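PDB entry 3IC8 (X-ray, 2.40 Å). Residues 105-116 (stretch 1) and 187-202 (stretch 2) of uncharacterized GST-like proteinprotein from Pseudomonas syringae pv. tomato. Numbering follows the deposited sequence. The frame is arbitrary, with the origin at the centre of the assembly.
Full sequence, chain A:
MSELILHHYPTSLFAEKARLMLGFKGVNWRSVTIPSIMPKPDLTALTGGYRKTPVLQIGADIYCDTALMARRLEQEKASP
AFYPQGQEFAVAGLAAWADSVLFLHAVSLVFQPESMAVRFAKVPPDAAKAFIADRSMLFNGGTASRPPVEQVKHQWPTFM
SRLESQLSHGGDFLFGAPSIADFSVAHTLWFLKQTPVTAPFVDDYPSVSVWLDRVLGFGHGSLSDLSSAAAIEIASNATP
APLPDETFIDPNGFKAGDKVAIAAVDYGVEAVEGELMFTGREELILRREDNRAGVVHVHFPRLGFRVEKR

Stretch 1 (105-116) HAVSLVFQPESM
Stretch 2 (187-202) HTLWFLKQTPVTAPFV

The helix ending at Val 110 and the helix that includes His 187 to Leu 189, both begun earlier in the chain, run side by side in the same direction, 9° apart with axes 8.6 Å apart at closest approach. The CA atoms of Ala 106 and Thr 188 lie 5.7 Å apart, those of Val 110 and Leu 192 6.2 Å, and, farther along, those of Ser 115 and Val 197 5.5 Å. No hydrogen bond crosses; the contact is van der Waals, burying 591 Å². Ala 106 sits where the helices are close, its CB 3.4 Å from Thr 188 O. Phe 191 (chi1 m, chi2 -90°) gives up the most surface: Val 107 CG1 (chi1 m) sits over one ring face, 4.0 Å from the centroid, while Phe 111 CE2 (chi1 m) meets Phe 191 CD1 obliquely at 4.0 Å. Val 110 (chi1 t) has its CA-to-CB bond toward the other stretch, its CG2 3.5 Å from both Phe 191 O and Leu 192 CD1. Leu 109 (m, t) places CD1 over the Phe 201 ring (chi1 m), 3.9 Å from its centroid, and CB 3.9 Å from Leu 192 CD1. Phe 111 (phi/psi -89/62) is the first residue to leave helical phi/psi, and 113-115 form a 3-10 turn. Two hydroxyls bond within their own stretches: Ser 115 OG donates to Val 110 O (2.8 Å), and Thr 198 OG1 (chi1 p) to Leu 192 O (2.5 Å, very short).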

ATOM      1  N   HIS A 105     -16.071  13.570  21.103  1.00 24.09           N
ATOM      2  CA  HIS A 105     -16.019  12.204  21.530  1.00 23.85           C
ATOM      3  C   HIS A 105     -14.650  11.613  21.340  1.00 23.74           C
ATOM      4  O   HIS A 105     -14.158  10.936  22.182  1.00 24.03           O
ATOM      5  CB  HIS A 105     -16.996  11.384  20.724  1.00 23.18           C
ATOM      6  CG  HIS A 105     -18.415  11.674  21.033  1.00 23.41           C
ATOM      7  ND1 HIS A 105     -19.217  10.805  21.719  1.00 24.93           N
ATOM      8  CD2 HIS A 105     -19.171  12.752  20.772  1.00 22.38           C
ATOM      9  CE1 HIS A 105     -20.407  11.333  21.870  1.00 23.05           C
ATOM     10  NE2 HIS A 105     -20.405  12.515  21.303  1.00 24.20           N
ATOM     11  N   ALA A 106     -14.034  11.860  20.212  1.00 23.42           N
ATOM     12  CA  ALA A 106     -12.756  11.253  19.939  1.00 23.79           C
ATOM     13  C   ALA A 106     -11.668  11.661  20.913  1.00 23.54           C
ATOM     14  O   ALA A 106     -10.910  10.858  21.338  1.00 23.14           O
ATOM     15  CB  ALA A 106     -12.347  11.522  18.534  1.00 23.30           C
ATOM     16  N   VAL A 107     -11.604  12.930  21.238  1.00 23.85           N
ATOM     17  CA  VAL A 107     -10.683  13.440  22.233  1.00 23.60           C
ATOM     18  C   VAL A 107     -10.915  13.019  23.673  1.00 23.07           C
ATOM     19  O   VAL A 107      -9.990  12.926  24.422  1.00 22.71           O
ATOM     20  CB  VAL A 107     -10.389  14.920  22.072  1.00 23.89           C
ATOM     21  CG1 VAL A 107      -9.867  15.164  20.731  1.00 22.48           C
ATOM     22  CG2 VAL A 107     -11.577  15.726  22.295  1.00 24.68           C
ATOM     23  N   SER A 108     -12.158  12.835  24.055  1.00 22.13           N
ATOM     24  CA  SER A 108     -12.469  12.327  25.365  1.00 22.01           C
ATOM     25  C   SER A 108     -11.965  10.929  25.545  1.00 21.92           C
ATOM     26  O   SER A 108     -11.490  10.581  26.587  1.00 21.53           O
ATOM     27  CB  SER A 108     -13.970  12.323  25.626  1.00 22.59           C
ATOM     28  OG  SER A 108     -14.500  13.605  25.648  1.00 22.56           O
ATOM     29  N   LEU A 109     -12.128  10.121  24.529  1.00 21.48           N
ATOM     30  CA  LEU A 109     -11.711   8.768  24.587  1.00 21.63           C
ATOM     31  C   LEU A 109     -10.236   8.594  24.718  1.00 21.96           C
ATOM     32  O   LEU A 109      -9.791   7.780  25.462  1.00 22.86           O
ATOM     33  CB  LEU A 109     -12.142   8.070  23.323  1.00 21.69           C
ATOM     34  CG  LEU A 109     -13.577   7.635  23.195  1.00 21.96           C
ATOM     35  CD1 LEU A 109     -13.814   7.030  21.874  1.00 21.88           C
ATOM     36  CD2 LEU A 109     -13.894   6.684  24.247  1.00 21.35           C
ATOM     37  N   VAL A 110      -9.486   9.312  23.924  1.00 21.66           N
ATOM     38  CA  VAL A 110      -8.059   9.249  23.949  1.00 21.91           C
ATOM     39  C   VAL A 110      -7.378   9.821  25.168  1.00 22.18           C
ATOM     40  O   VAL A 110      -6.496   9.217  25.734  1.00 22.85           O
ATOM     41  CB  VAL A 110      -7.524   9.964  22.743  1.00 22.15           C
ATOM     42  CG1 VAL A 110      -6.055  10.021  22.767  1.00 22.23           C
ATOM     43  CG2 VAL A 110      -8.004   9.312  21.520  1.00 22.04           C
ATOM     44  N   PHE A 111      -7.763  11.018  25.547  1.00 21.45           N
ATOM     45  CA  PHE A 111      -7.070  11.705  26.598  1.00 21.07           C
ATOM     46  C   PHE A 111      -7.624  11.393  27.965  1.00 21.60           C
ATOM     47  O   PHE A 111      -8.095  12.240  28.645  1.00 21.65           O
ATOM     48  CB  PHE A 111      -7.045  13.190  26.306  1.00 20.41           C
ATOM     49  CG  PHE A 111      -6.290  13.534  25.085  1.00 18.15           C
ATOM     50  CD1 PHE A 111      -4.946  13.359  25.033  1.00 15.66           C
ATOM     51  CD2 PHE A 111      -6.916  14.010  23.977  1.00 14.76           C
ATOM     52  CE1 PHE A 111      -4.271  13.663  23.917  1.00 14.66           C
ATOM     53  CE2 PHE A 111      -6.227  14.317  22.880  1.00 13.08           C
ATOM     54  CZ  PHE A 111      -4.913  14.136  22.846  1.00 12.32           C
ATOM     55  N   GLN A 112      -7.554  10.137  28.334  1.00 22.15           N
ATOM     56  CA  GLN A 112      -7.909   9.683  29.641  1.00 22.73           C
ATOM     57  C   GLN A 112      -6.879   8.651  30.022  1.00 22.72           C
ATOM     58  O   GLN A 112      -6.223   8.119  29.187  1.00 22.10           O
ATOM     59  CB  GLN A 112      -9.329   9.137  29.685  1.00 22.72           C
ATOM     60  CG  GLN A 112      -9.640   8.164  28.640  1.00 24.33           C
ATOM     61  CD  GLN A 112     -10.914   7.413  28.906  1.00 28.89           C
ATOM     62  OE1 GLN A 112     -11.156   6.940  30.004  1.00 31.66           O
ATOM     63  NE2 GLN A 112     -11.730   7.280  27.893  1.00 28.89           N
ATOM     64  N   PRO A 113      -6.758   8.376  31.298  1.00 23.01           N
ATOM     65  CA  PRO A 113      -5.674   7.608  31.879  1.00 23.60           C
ATOM     66  C   PRO A 113      -5.637   6.200  31.375  1.00 24.23           C
ATOM     67  O   PRO A 113      -4.617   5.576  31.360  1.00 23.88           O
ATOM     68  CB  PRO A 113      -6.040   7.598  33.336  1.00 23.41           C
ATOM     69  CG  PRO A 113      -6.746   8.797  33.542  1.00 23.03           C
ATOM     70  CD  PRO A 113      -7.394   9.221  32.297  1.00 23.23           C
ATOM     71  N   GLU A 114      -6.784   5.700  30.973  1.00 24.97           N
ATOM     72  CA  GLU A 114      -6.897   4.351  30.496  1.00 26.07           C
ATOM     73  C   GLU A 114      -6.052   4.079  29.273  1.00 26.11           C
ATOM     74  O   GLU A 114      -5.706   2.959  29.001  1.00 26.51           O
ATOM     75  CB  GLU A 114      -8.348   4.057  30.198  1.00 26.43           C
ATOM     76  CG  GLU A 114      -9.145   3.709  31.408  1.00 28.60           C
ATOM     77  CD  GLU A 114      -9.448   4.899  32.277  1.00 32.09           C
ATOM     78  OE1 GLU A 114      -9.656   6.002  31.751  1.00 33.02           O
ATOM     79  OE2 GLU A 114      -9.481   4.727  33.503  1.00 33.32           O
ATOM     80  N   SER A 115      -5.646   5.123  28.579  1.00 26.14           N
ATOM     81  CA  SER A 115      -4.903   4.976  27.337  1.00 26.05           C
ATOM     82  C   SER A 115      -3.419   4.778  27.491  1.00 26.35           C
ATOM     83  O   SER A 115      -2.750   4.551  26.514  1.00 26.34           O
ATOM     84  CB  SER A 115      -5.125   6.179  26.416  1.00 26.05           C
ATOM     85  OG  SER A 115      -6.478   6.496  26.282  1.00 24.81           O
HETATM   86  N   MSE A 116      -2.904   4.877  28.702  1.00 26.36           N
HETATM   87  CA  MSE A 116      -1.469   4.818  28.924  1.00 26.52           C
HETATM   88  C   MSE A 116      -0.980   3.447  29.348  1.00 26.48           C
HETATM   89  O   MSE A 116      -1.311   2.446  28.733  1.00 26.59           O
HETATM   90  CB  MSE A 116      -1.045   5.885  29.933  1.00 20.00           C
HETATM   91  CG  MSE A 116      -0.852   5.413  31.330  1.00 20.00           C
HETATM   92 SE   MSE A 116      -1.191   6.737  32.670  1.00 20.00          SE
HETATM   93  CE  MSE A 116      -1.644   8.227  31.639  1.00 20.00           C
ATOM     94  N   HIS A 187     -10.048  13.524  10.755  1.00 23.21           N
ATOM     95  CA  HIS A 187      -9.251  14.125  11.779  1.00 23.59           C
ATOM     96  C   HIS A 187      -9.587  13.539  13.118  1.00 24.30           C
ATOM     97  O   HIS A 187      -8.710  13.276  13.883  1.00 24.26           O
ATOM     98  CB  HIS A 187      -9.502  15.619  11.813  1.00 24.06           C
ATOM     99  CG  HIS A 187      -8.611  16.372  12.733  1.00 23.03           C
ATOM    100  ND1 HIS A 187      -7.319  15.999  12.986  1.00 24.78           N
ATOM    101  CD2 HIS A 187      -8.821  17.495  13.443  1.00 22.96           C
ATOM    102  CE1 HIS A 187      -6.770  16.860  13.811  1.00 23.72           C
ATOM    103  NE2 HIS A 187      -7.662  17.777  14.105  1.00 23.04           N
ATOM    104  N   THR A 188     -10.858  13.315  13.403  1.00 23.98           N
ATOM    105  CA  THR A 188     -11.235  12.758  14.690  1.00 23.38           C
ATOM    106  C   THR A 188     -10.673  11.373  14.914  1.00 23.83           C
ATOM    107  O   THR A 188     -10.218  11.060  15.960  1.00 24.43           O
ATOM    108  CB  THR A 188     -12.792  12.788  14.963  1.00 23.24           C
ATOM    109  OG1 THR A 188     -13.445  11.663  14.391  1.00 21.66           O
ATOM    110  CG2 THR A 188     -13.409  13.999  14.447  1.00 20.77           C
ATOM    111  N   LEU A 189     -10.711  10.553  13.891  1.00 23.96           N
ATOM    112  CA  LEU A 189     -10.212   9.200  13.936  1.00 24.73           C
ATOM    113  C   LEU A 189      -8.714   9.102  14.113  1.00 25.06           C
ATOM    114  O   LEU A 189      -8.210   8.147  14.606  1.00 24.65           O
ATOM    115  CB  LEU A 189     -10.640   8.457  12.706  1.00 24.66           C
ATOM    116  CG  LEU A 189     -12.130   8.474  12.542  1.00 24.67           C
ATOM    117  CD1 LEU A 189     -12.505   7.532  11.511  1.00 24.63           C
ATOM    118  CD2 LEU A 189     -12.808   8.136  13.804  1.00 24.89           C
ATOM    119  N   TRP A 190      -8.025  10.119  13.663  1.00 24.94           N
ATOM    120  CA  TRP A 190      -6.601  10.197  13.716  1.00 25.43           C
ATOM    121  C   TRP A 190      -6.148  10.192  15.166  1.00 25.68           C
ATOM    122  O   TRP A 190      -5.144   9.627  15.495  1.00 25.80           O
ATOM    123  CB  TRP A 190      -6.156  11.432  12.953  1.00 25.15           C
ATOM    124  CG  TRP A 190      -4.772  11.804  13.090  1.00 24.85           C
ATOM    125  CD1 TRP A 190      -4.302  12.899  13.663  1.00 23.92           C
ATOM    126  CD2 TRP A 190      -3.657  11.093  12.604  1.00 25.80           C
ATOM    127  NE1 TRP A 190      -2.961  12.933  13.595  1.00 25.31           N
ATOM    128  CE2 TRP A 190      -2.536  11.821  12.941  1.00 23.98           C
ATOM    129  CE3 TRP A 190      -3.502   9.894  11.925  1.00 26.60           C
ATOM    130  CZ2 TRP A 190      -1.279  11.403  12.639  1.00 25.40           C
ATOM    131  CZ3 TRP A 190      -2.257   9.485  11.618  1.00 27.00           C
ATOM    132  CH2 TRP A 190      -1.156  10.231  11.974  1.00 26.26           C
ATOM    133  N   PHE A 191      -6.921  10.819  16.031  1.00 25.82           N
ATOM    134  CA  PHE A 191      -6.626  10.801  17.443  1.00 26.05           C
ATOM    135  C   PHE A 191      -6.686   9.389  18.002  1.00 25.30           C
ATOM    136  O   PHE A 191      -5.844   9.004  18.752  1.00 25.29           O
ATOM    137  CB  PHE A 191      -7.584  11.712  18.216  1.00 26.24           C
ATOM    138  CG  PHE A 191      -7.288  13.163  18.083  1.00 27.32           C
ATOM    139  CD1 PHE A 191      -6.456  13.793  18.956  1.00 29.02           C
ATOM    140  CD2 PHE A 191      -7.852  13.901  17.094  1.00 28.14           C
ATOM    141  CE1 PHE A 191      -6.198  15.116  18.829  1.00 28.11           C
ATOM    142  CE2 PHE A 191      -7.581  15.206  16.961  1.00 28.53           C
ATOM    143  CZ  PHE A 191      -6.757  15.818  17.826  1.00 29.61           C
ATOM    144  N   LEU A 192      -7.686   8.624  17.623  1.00 24.70           N
ATOM    145  CA  LEU A 192      -7.845   7.268  18.102  1.00 24.34           C
ATOM    146  C   LEU A 192      -6.737   6.331  17.682  1.00 24.05           C
ATOM    147  O   LEU A 192      -6.343   5.495  18.423  1.00 24.30           O
ATOM    148  CB  LEU A 192      -9.188   6.695  17.731  1.00 24.14           C
ATOM    149  CG  LEU A 192     -10.490   7.073  18.429  1.00 25.22           C
ATOM    150  CD1 LEU A 192     -10.421   7.465  19.844  1.00 23.44           C
ATOM    151  CD2 LEU A 192     -11.267   8.018  17.647  1.00 25.18           C
ATOM    152  N   LYS A 193      -6.227   6.519  16.488  1.00 23.40           N
ATOM    153  CA  LYS A 193      -5.186   5.711  15.913  1.00 23.14           C
ATOM    154  C   LYS A 193      -3.853   5.799  16.639  1.00 22.68           C
ATOM    155  O   LYS A 193      -3.033   4.970  16.489  1.00 21.97           O
ATOM    156  CB  LYS A 193      -5.010   6.069  14.460  1.00 23.05           C
ATOM    157  CG  LYS A 193      -6.145   5.677  13.587  1.00 25.09           C
ATOM    158  CD  LYS A 193      -6.238   4.196  13.416  1.00 26.65           C
ATOM    159  CE  LYS A 193      -5.480   3.747  12.220  1.00 25.98           C
ATOM    160  NZ  LYS A 193      -5.566   2.318  12.040  1.00 27.47           N
ATOM    161  N   GLN A 194      -3.689   6.827  17.440  1.00 22.39           N
ATOM    162  CA  GLN A 194      -2.485   7.108  18.184  1.00 22.74           C
ATOM    163  C   GLN A 194      -2.118   6.109  19.271  1.00 23.13           C
ATOM    164  O   GLN A 194      -0.994   6.029  19.682  1.00 22.72           O
ATOM    165  CB  GLN A 194      -2.549   8.508  18.772  1.00 23.01           C
ATOM    166  CG  GLN A 194      -2.685   9.619  17.781  1.00 22.85           C
ATOM    167  CD  GLN A 194      -1.731   9.527  16.647  1.00 22.83           C
ATOM    168  OE1 GLN A 194      -2.117   9.360  15.523  1.00 22.53           O
ATOM    169  NE2 GLN A 194      -0.474   9.622  16.942  1.00 20.02           N
ATOM    170  N   THR A 195      -3.100   5.376  19.739  1.00 23.62           N
ATOM    171  CA  THR A 195      -2.961   4.541  20.886  1.00 24.75           C
ATOM    172  C   THR A 195      -3.504   3.153  20.650  1.00 24.86           C
ATOM    173  O   THR A 195      -4.473   2.964  19.987  1.00 24.61           O
ATOM    174  CB  THR A 195      -3.730   5.140  22.014  1.00 25.15           C
ATOM    175  OG1 THR A 195      -2.859   5.935  22.793  1.00 27.29           O
ATOM    176  CG2 THR A 195      -4.315   4.091  22.835  1.00 23.62           C
ATOM    177  N   PRO A 196      -2.834   2.177  21.209  1.00 25.11           N
ATOM    178  CA  PRO A 196      -3.240   0.796  21.088  1.00 24.85           C
ATOM    179  C   PRO A 196      -4.570   0.557  21.722  1.00 24.48           C
ATOM    180  O   PRO A 196      -5.346  -0.210  21.226  1.00 24.89           O
ATOM    181  CB  PRO A 196      -2.151   0.079  21.847  1.00 25.11           C
ATOM    182  CG  PRO A 196      -1.010   0.892  21.683  1.00 24.82           C
ATOM    183  CD  PRO A 196      -1.407   2.281  21.497  1.00 25.10           C
ATOM    184  N   VAL A 197      -4.804   1.191  22.845  1.00 24.05           N
ATOM    185  CA  VAL A 197      -6.063   1.111  23.531  1.00 23.58           C
ATOM    186  C   VAL A 197      -7.243   1.706  22.793  1.00 23.58           C
ATOM    187  O   VAL A 197      -8.308   1.137  22.812  1.00 23.47           O
ATOM    188  CB  VAL A 197      -5.959   1.778  24.887  1.00 24.16           C
ATOM    189  CG1 VAL A 197      -7.264   1.793  25.551  1.00 23.03           C
ATOM    190  CG2 VAL A 197      -4.949   1.094  25.721  1.00 22.43           C
ATOM    191  N   THR A 198      -7.039   2.857  22.164  1.00 22.93           N
ATOM    192  CA  THR A 198      -8.073   3.546  21.402  1.00 22.69           C
ATOM    193  C   THR A 198      -8.260   3.162  19.952  1.00 22.40           C
ATOM    194  O   THR A 198      -9.237   3.503  19.371  1.00 22.84           O
ATOM    195  CB  THR A 198      -7.940   5.079  21.457  1.00 22.60           C
ATOM    196  OG1 THR A 198      -6.720   5.485  20.861  1.00 21.91           O
ATOM    197  CG2 THR A 198      -8.007   5.563  22.853  1.00 21.67           C
ATOM    198  N   ALA A 199      -7.324   2.442  19.378  1.00 21.64           N
ATOM    199  CA  ALA A 199      -7.381   2.044  17.988  1.00 21.25           C
ATOM    200  C   ALA A 199      -8.558   1.147  17.583  1.00 20.33           C
ATOM    201  O   ALA A 199      -9.047   1.232  16.496  1.00 20.19           O
ATOM    202  CB  ALA A 199      -6.109   1.464  17.586  1.00 21.32           C
ATOM    203  N   PRO A 200      -9.011   0.311  18.490  1.00 19.82           N
ATOM    204  CA  PRO A 200     -10.149  -0.552  18.237  1.00 19.64           C
ATOM    205  C   PRO A 200     -11.424   0.240  18.016  1.00 19.10           C
ATOM    206  O   PRO A 200     -12.334  -0.225  17.409  1.00 19.50           O
ATOM    207  CB  PRO A 200     -10.221  -1.372  19.506  1.00 19.72           C
ATOM    208  CG  PRO A 200      -8.919  -1.378  19.988  1.00 19.59           C
ATOM    209  CD  PRO A 200      -8.385  -0.058  19.755  1.00 19.80           C
ATOM    210  N   PHE A 201     -11.462   1.457  18.512  1.00 17.39           N
ATOM    211  CA  PHE A 201     -12.583   2.303  18.265  1.00 16.28           C
ATOM    212  C   PHE A 201     -12.740   2.599  16.785  1.00 16.00           C
ATOM    213  O   PHE A 201     -13.835   2.756  16.328  1.00 14.38           O
ATOM    214  CB  PHE A 201     -12.467   3.585  19.053  1.00 15.84           C
ATOM    215  CG  PHE A 201     -12.707   3.420  20.487  1.00 14.95           C
ATOM    216  CD1 PHE A 201     -13.915   2.989  20.943  1.00 15.79           C
ATOM    217  CD2 PHE A 201     -11.739   3.719  21.391  1.00 13.38           C
ATOM    218  CE1 PHE A 201     -14.130   2.852  22.253  1.00 14.09           C
ATOM    219  CE2 PHE A 201     -11.946   3.565  22.680  1.00 14.84           C
ATOM    220  CZ  PHE A 201     -13.145   3.130  23.121  1.00 15.15           C
ATOM    221  N   VAL A 202     -11.634   2.610  16.065  1.00 15.59           N
ATOM    222  CA  VAL A 202     -11.661   2.589  14.627  1.00 16.33           C
ATOM    223  C   VAL A 202     -11.548   1.211  13.977  1.00 16.91           C
ATOM    224  O   VAL A 202     -12.304   0.882  13.120  1.00 16.83           O
ATOM    225  CB  VAL A 202     -10.564   3.425  14.070  1.00 15.89           C
ATOM    226  CG1 VAL A 202     -10.711   3.542  12.622  1.00 15.39           C
ATOM    227  CG2 VAL A 202     -10.562   4.735  14.683  1.00 15.55           C
TER